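Local coordinates for A1 protein (Enterobacteria phage Qbeta, PDB 3RLK) that forms a minor part of the phage coat, as a coat protein lengthened by stop-codon read-through with an extra domain, probably needed for infection, at residues P18-P23 with F159-S164; S36-Y41 with D116-K121. All coordinates share one frame; numbering follows the deposited sequence.

Contact 1 of 2, residues P18-P23 with F159-S164; sequences PIDPPP and FWRDPS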
loop_
_atom_site.group_PDB
_atom_site.type_symbol
_atom_site.label_atom_id
_atom_site.label_comp_id
_atom_site.label_asym_id
_atom_site.label_seq_id
_atom_site.Cartn_x
_atom_site.Cartn_y
_atom_site.Cartn_z
ATOM N N PRO A 18 -10.559 -18.442 -2.591
ATOM C CA PRO A 18 -9.830 -17.218 -2.900
ATOM C C PRO A 18 -8.606 -17.568 -3.742
ATOM O O PRO A 18 -8.217 -18.749 -3.857
ATOM C CB PRO A 18 -9.352 -16.705 -1.513
ATOM C CG PRO A 18 -9.167 -17.952 -0.716
ATOM C CD PRO A 18 -10.369 -18.864 -1.201
ATOM N N ILE A 19 -7.996 -16.545 -4.328
ATOM C CA ILE A 19 -6.788 -16.720 -5.139
ATOM C C ILE A 19 -5.546 -16.423 -4.288
ATOM O O ILE A 19 -5.555 -15.452 -3.524
ATOM C CB ILE A 19 -6.867 -15.744 -6.374
ATOM C CG1 ILE A 19 -8.228 -15.923 -7.100
ATOM C CG2 ILE A 19 -5.581 -15.890 -7.269
ATOM C CD1 ILE A 19 -8.570 -14.779 -8.048
ATOM N N ASP A 20 -4.501 -17.243 -4.390
ATOM C CA ASP A 20 -3.332 -17.036 -3.517
ATOM C C ASP A 20 -2.150 -16.402 -4.261
ATOM O O ASP A 20 -1.925 -16.718 -5.409
ATOM C CB ASP A 20 -2.891 -18.340 -2.912
ATOM C CG ASP A 20 -4.012 -19.024 -2.136
ATOM O OD1 ASP A 20 -4.744 -18.340 -1.400
ATOM O OD2 ASP A 20 -4.169 -20.257 -2.310
ATOM N N PRO A 21 -1.400 -15.498 -3.593
ATOM C CA PRO A 21 -0.304 -14.919 -4.346
ATOM C C PRO A 21 0.770 -15.979 -4.633
ATOM O O PRO A 21 0.841 -16.945 -3.895
ATOM C CB PRO A 21 0.201 -13.776 -3.419
ATOM C CG PRO A 21 -0.258 -14.091 -2.089
ATOM C CD PRO A 21 -1.579 -14.852 -2.274
ATOM N N PRO A 22 1.543 -15.834 -5.723
ATOM C CA PRO A 22 2.626 -16.762 -6.064
ATOM C C PRO A 22 3.757 -16.566 -5.030
ATOM O O PRO A 22 3.855 -15.515 -4.383
ATOM C CB PRO A 22 3.075 -16.278 -7.451
ATOM C CG PRO A 22 2.725 -14.894 -7.519
ATOM C CD PRO A 22 1.431 -14.743 -6.714
ATOM N N PRO A 23 4.609 -17.583 -4.849
ATOM C CA PRO A 23 5.652 -17.356 -3.833
ATOM C C PRO A 23 6.689 -16.385 -4.350
ATOM O O PRO A 23 6.816 -16.178 -5.558
ATOM C CB PRO A 23 6.289 -18.736 -3.656
ATOM C CG PRO A 23 6.092 -19.435 -5.077
ATOM C CD PRO A 23 4.852 -18.761 -5.709
ATOM N N PHE A 159 -2.109 -7.715 -4.159
ATOM C CA PHE A 159 -2.404 -8.874 -4.954
ATOM C C PHE A 159 -3.868 -9.202 -4.765
ATOM O O PHE A 159 -4.348 -9.358 -3.647
ATOM C CB PHE A 159 -1.483 -10.054 -4.653
ATOM C CG PHE A 159 -1.788 -11.299 -5.487
ATOM C CD1 PHE A 159 -1.043 -11.615 -6.625
ATOM C CD2 PHE A 159 -2.827 -12.171 -5.069
ATOM C CE1 PHE A 159 -1.386 -12.722 -7.400
ATOM C CE2 PHE A 159 -3.195 -13.296 -5.849
ATOM C CZ PHE A 159 -2.468 -13.581 -6.976
ATOM N N TRP A 160 -4.593 -9.244 -5.893
ATOM C CA TRP A 160 -6.055 -9.381 -5.883
ATOM C C TRP A 160 -6.418 -10.846 -5.664
ATOM O O TRP A 160 -6.077 -11.768 -6.519
ATOM C CB TRP A 160 -6.641 -8.899 -7.234
ATOM C CG TRP A 160 -8.083 -8.828 -7.167
ATOM C CD1 TRP A 160 -8.980 -9.766 -7.598
ATOM C CD2 TRP A 160 -8.847 -7.754 -6.637
ATOM N NE1 TRP A 160 -10.256 -9.326 -7.367
ATOM C CE2 TRP A 160 -10.204 -8.117 -6.738
ATOM C CE3 TRP A 160 -8.510 -6.534 -6.011
ATOM C CZ2 TRP A 160 -11.215 -7.292 -6.316
ATOM C CZ3 TRP A 160 -9.530 -5.694 -5.598
ATOM C CH2 TRP A 160 -10.875 -6.111 -5.710
ATOM N N ARG A 161 -7.144 -11.062 -4.567
ATOM C CA ARG A 161 -7.485 -12.407 -4.061
ATOM C C ARG A 161 -8.939 -12.753 -4.282
ATOM O O ARG A 161 -9.320 -13.913 -4.122
ATOM C CB ARG A 161 -7.198 -12.461 -2.546
ATOM C CG ARG A 161 -5.700 -12.314 -2.302
ATOM C CD ARG A 161 -5.365 -12.860 -0.938
ATOM N NE ARG A 161 -5.493 -14.328 -0.882
ATOM C CZ ARG A 161 -5.898 -15.001 0.210
ATOM N NH1 ARG A 161 -6.174 -14.331 1.365
ATOM N NH2 ARG A 161 -5.935 -16.375 0.190
ATOM N N ASP A 162 -9.770 -11.767 -4.649
ATOM C CA ASP A 162 -11.228 -11.938 -4.683
ATOM C C ASP A 162 -11.620 -12.683 -5.971
ATOM O O ASP A 162 -11.366 -12.192 -7.069
ATOM C CB ASP A 162 -11.944 -10.572 -4.578
ATOM C CG ASP A 162 -13.497 -10.675 -4.442
ATOM O OD1 ASP A 162 -14.123 -11.710 -4.723
ATOM O OD2 ASP A 162 -14.129 -9.675 -4.042
ATOM N N PRO A 163 -12.238 -13.886 -5.818
ATOM C CA PRO A 163 -12.588 -14.646 -6.993
ATOM C C PRO A 163 -13.875 -14.153 -7.650
ATOM O O PRO A 163 -14.229 -14.671 -8.713
ATOM C CB PRO A 163 -12.789 -16.061 -6.439
ATOM C CG PRO A 163 -13.346 -15.793 -4.958
ATOM C CD PRO A 163 -12.424 -14.671 -4.565
ATOM N N SER A 164 -14.583 -13.203 -7.026
ATOM C CA SER A 164 -15.819 -12.604 -7.631
ATOM C C SER A 164 -15.561 -12.005 -9.024
ATOM O O SER A 164 -14.461 -11.572 -9.340
ATOM C CB SER A 164 -16.437 -11.510 -6.725
ATOM O OG SER A 164 -16.427 -11.886 -5.355
#

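Contact 2 of 2, residues S36-Y41 with D116-K121; sequences SLEEVY and DIREGK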
loop_
_atom_site.group_PDB
_atom_site.type_symbol
_atom_site.label_atom_id
_atom_site.label_comp_id
_atom_site.label_asym_id
_atom_site.label_seq_id
_atom_site.Cartn_x
_atom_site.Cartn_y
_atom_site.Cartn_z
ATOM N N SER A 36 7.089 2.999 13.560
ATOM C CA SER A 36 6.127 2.395 14.515
ATOM C C SER A 36 5.237 3.559 14.968
ATOM O O SER A 36 5.759 4.628 15.380
ATOM C CB SER A 36 6.870 1.756 15.710
ATOM O OG SER A 36 5.967 1.262 16.683
ATOM N N LEU A 37 3.913 3.401 14.861
ATOM C CA LEU A 37 2.957 4.357 15.334
ATOM C C LEU A 37 2.088 3.721 16.463
ATOM O O LEU A 37 1.136 3.047 16.173
ATOM C CB LEU A 37 2.067 4.810 14.156
ATOM C CG LEU A 37 2.603 5.986 13.346
ATOM C CD1 LEU A 37 3.795 5.565 12.491
ATOM C CD2 LEU A 37 1.372 6.480 12.463
ATOM N N GLU A 38 2.456 3.915 17.742
ATOM C CA GLU A 38 1.709 3.269 18.825
ATOM C C GLU A 38 1.389 4.245 19.942
ATOM O O GLU A 38 0.317 4.123 20.551
ATOM C CB GLU A 38 2.474 2.073 19.416
ATOM C CG GLU A 38 2.718 0.828 18.544
ATOM C CD GLU A 38 1.471 0.245 17.861
ATOM O OE1 GLU A 38 0.287 0.366 18.362
ATOM O OE2 GLU A 38 1.702 -0.376 16.803
ATOM N N GLU A 39 2.293 5.183 20.184
ATOM C CA GLU A 39 2.130 6.198 21.240
ATOM C C GLU A 39 1.202 7.275 20.716
ATOM O O GLU A 39 1.385 7.785 19.583
ATOM C CB GLU A 39 3.450 6.860 21.600
ATOM C CG GLU A 39 3.256 7.812 22.773
ATOM C CD GLU A 39 4.529 8.506 23.191
ATOM O OE1 GLU A 39 4.961 9.422 22.474
ATOM O OE2 GLU A 39 5.068 8.170 24.263
ATOM N N VAL A 40 0.189 7.614 21.502
ATOM C CA VAL A 40 -0.731 8.654 21.050
ATOM C C VAL A 40 -0.266 10.087 21.289
ATOM O O VAL A 40 0.051 10.502 22.427
ATOM C CB VAL A 40 -2.127 8.472 21.681
ATOM C CG1 VAL A 40 -3.037 9.539 21.255
ATOM C CG2 VAL A 40 -2.692 7.087 21.288
ATOM N N TYR A 41 -0.278 10.860 20.218
ATOM C CA TYR A 41 -0.015 12.280 20.277
ATOM C C TYR A 41 -1.249 13.111 20.609
ATOM O O TYR A 41 -1.198 14.020 21.476
ATOM C CB TYR A 41 0.666 12.711 18.959
ATOM C CG TYR A 41 0.863 14.177 18.790
ATOM C CD1 TYR A 41 1.931 14.830 19.428
ATOM C CD2 TYR A 41 0.038 14.911 17.945
ATOM C CE1 TYR A 41 2.172 16.233 19.215
ATOM C CE2 TYR A 41 0.261 16.295 17.733
ATOM C CZ TYR A 41 1.322 16.918 18.366
ATOM O OH TYR A 41 1.508 18.257 18.152
ATOM N N ASP A 116 -5.457 -0.487 6.569
ATOM C CA ASP A 116 -5.130 0.155 7.860
ATOM C C ASP A 116 -4.141 1.286 7.628
ATOM O O ASP A 116 -3.035 1.059 7.108
ATOM C CB ASP A 116 -4.464 -0.832 8.827
ATOM C CG ASP A 116 -5.399 -1.980 9.214
ATOM O OD1 ASP A 116 -6.437 -1.676 9.798
ATOM O OD2 ASP A 116 -5.069 -3.161 8.953
ATOM N N ILE A 117 -4.540 2.496 8.011
ATOM C CA ILE A 117 -3.767 3.700 7.725
ATOM C C ILE A 117 -3.772 4.484 9.057
ATOM O O ILE A 117 -4.819 4.592 9.670
ATOM C CB ILE A 117 -4.467 4.515 6.649
ATOM C CG1 ILE A 117 -4.864 3.614 5.452
ATOM C CG2 ILE A 117 -3.613 5.740 6.267
ATOM C CD1 ILE A 117 -5.851 4.333 4.503
ATOM N N ARG A 118 -2.623 4.938 9.537
ATOM C CA ARG A 118 -2.592 5.739 10.809
ATOM C C ARG A 118 -2.043 7.096 10.522
ATOM O O ARG A 118 -1.104 7.241 9.718
ATOM C CB ARG A 118 -1.776 5.040 11.921
ATOM C CG ARG A 118 -2.556 3.866 12.512
ATOM C CD ARG A 118 -1.857 3.237 13.727
ATOM N NE ARG A 118 -2.740 2.240 14.323
ATOM C CZ ARG A 118 -2.486 1.531 15.429
ATOM N NH1 ARG A 118 -1.402 1.748 16.141
ATOM N NH2 ARG A 118 -3.380 0.596 15.826
ATOM N N GLU A 119 -2.578 8.129 11.184
ATOM C CA GLU A 119 -1.965 9.467 11.031
ATOM C C GLU A 119 -0.868 9.656 12.076
ATOM O O GLU A 119 -1.098 9.349 13.266
ATOM C CB GLU A 119 -3.056 10.516 11.268
ATOM C CG GLU A 119 -2.640 11.913 10.805
ATOM C CD GLU A 119 -3.838 12.726 10.379
ATOM O OE1 GLU A 119 -4.888 12.609 11.043
ATOM O OE2 GLU A 119 -3.725 13.442 9.374
ATOM N N GLY A 120 0.293 10.178 11.691
ATOM C CA GLY A 120 1.319 10.328 12.756
ATOM C C GLY A 120 2.196 11.559 12.556
ATOM O O GLY A 120 2.388 12.072 11.426
ATOM N N LYS A 121 2.751 11.986 13.684
ATOM C CA LYS A 121 3.583 13.156 13.746
ATOM C C LYS A 121 5.079 12.722 13.720
ATOM O O LYS A 121 5.511 12.007 14.576
ATOM C CB LYS A 121 3.301 13.976 15.008
ATOM C CG LYS A 121 4.164 15.303 14.983
ATOM C CD LYS A 121 4.094 16.028 16.291
ATOM C CE LYS A 121 4.949 17.307 16.244
ATOM N NZ LYS A 121 4.421 18.356 15.241
HETATM O O HOH W 1 -1.717 -1.195 18.144
#

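Contact 1 of 2, residues P18-P23 with F159-S164
Segments 18-23 and 159-164 run at 144° to each other, and their backbones come nearest at I19 and R161, joined by a nearly straight hydrogen bond from I19 N to a lone pair of R161 O (3.0 Å). The R161 side chain returns the grip: CG lies beside its own backbone N, the chain bends at chi3 (70°), and NE gives a hydrogen to I19 O at 2.9 Å, from above the carbonyl plane. NH2 of R161 reaches on to D20 OD1 (2.8 Å) in a salt bridge in which OD1 is met nearly along its C-O axis, while P18 CB lies over one face of the guanidinium. Next along, F159 (CG anti to the backbone N) offers a ring face to P21, whose CA sits over its centre in a CH-pi contact at 3.6 Å from the centroid. I19 CG2 touches the ring's CE2 at its edge (3.8 Å), and P22 CD meets CE1 tip to tip. Y96 packs against F159 edge-to-face, and Q184 of strand 183-188 touches both F159 and P21. P21-P23 take up the polyproline II conformation, continuing the extended I19-D20 along the domain's surface, with P21 docked on the F159 face, as prolines often are on aromatic rings in polyproline recognition.

Contact 2 of 2, residues S36-Y41 with D116-K121
R118 NH1 carries the polar part of this contact, giving hydrogens to two acceptors that both lie near the guanidinium plane. One is L37 O at 2.9 Å, met almost along the C=O axis; the other is E38 OE1 at 3.1 Å, a salt bridge in which the nitrogen comes from above the carboxylate plane, the two flat groups being turned 69° apart. E38 gets there by bending at chi2 (-51°), so that its carboxylate returns although CB points away from 116-121. A water donates to E38 OE1 and accepts weakly from R118 NH2. The arginine chain stands extended from CG to NE, and L37 slides past it in the opposite direction, with CD2 against R118 CB at 3.5 Å. The same methyl lies 3.9 Å from G120 CA, where the lack of a side chain lets the leucine come down onto the backbone of the strand. At the far end, K121 lays its CD over one face of the Y41 ring, offset toward the rim and 3.8 Å from the centroid, as a CH-pi contact; its NZ bends off at chi4 and hydrogen-bonds to G127 O. Farther out, Y53 and Y141 each touch both L37 and R118, with A55 and F132 also against the leucine. Backbone bonds from S36 to V56 and from R118 to F132 fix the two strands in the sheet. Strand segments 36-38 and 117-121 cross at 93°, axes 8.3 Å apart; strands 34-38 and 117-121 do not pair but both border 52-58, and 129-135 and 140-143 complete the circuit. In this small closed beta-barrel L37 packs inside against G120 and the R118 stem, with the salt bridge and Y41-K121 at more exposed margins.

Contact 1 lies at the surface and contact 2 is partly buried; they sit on opposite sides of the chain's centre, with centres about 29 Å apart, and share no strand. Contact 2 is nested in sequence within the long loop closed by contact 1. Each uses an arginine to join a backbone carbonyl to a carboxylate, but R161 spreads the task over NE and NH2, whereas R118 uses NH1 for both. Apolar contact differs too: in 18-23 with 159-164 prolines rest on a buried phenylalanine, while in 36-41 with 116-121 a leucine packs between crossing strands, against a glycine and the arginine stem. One docks an extended N-terminal segment; the other joins walls of the barrel.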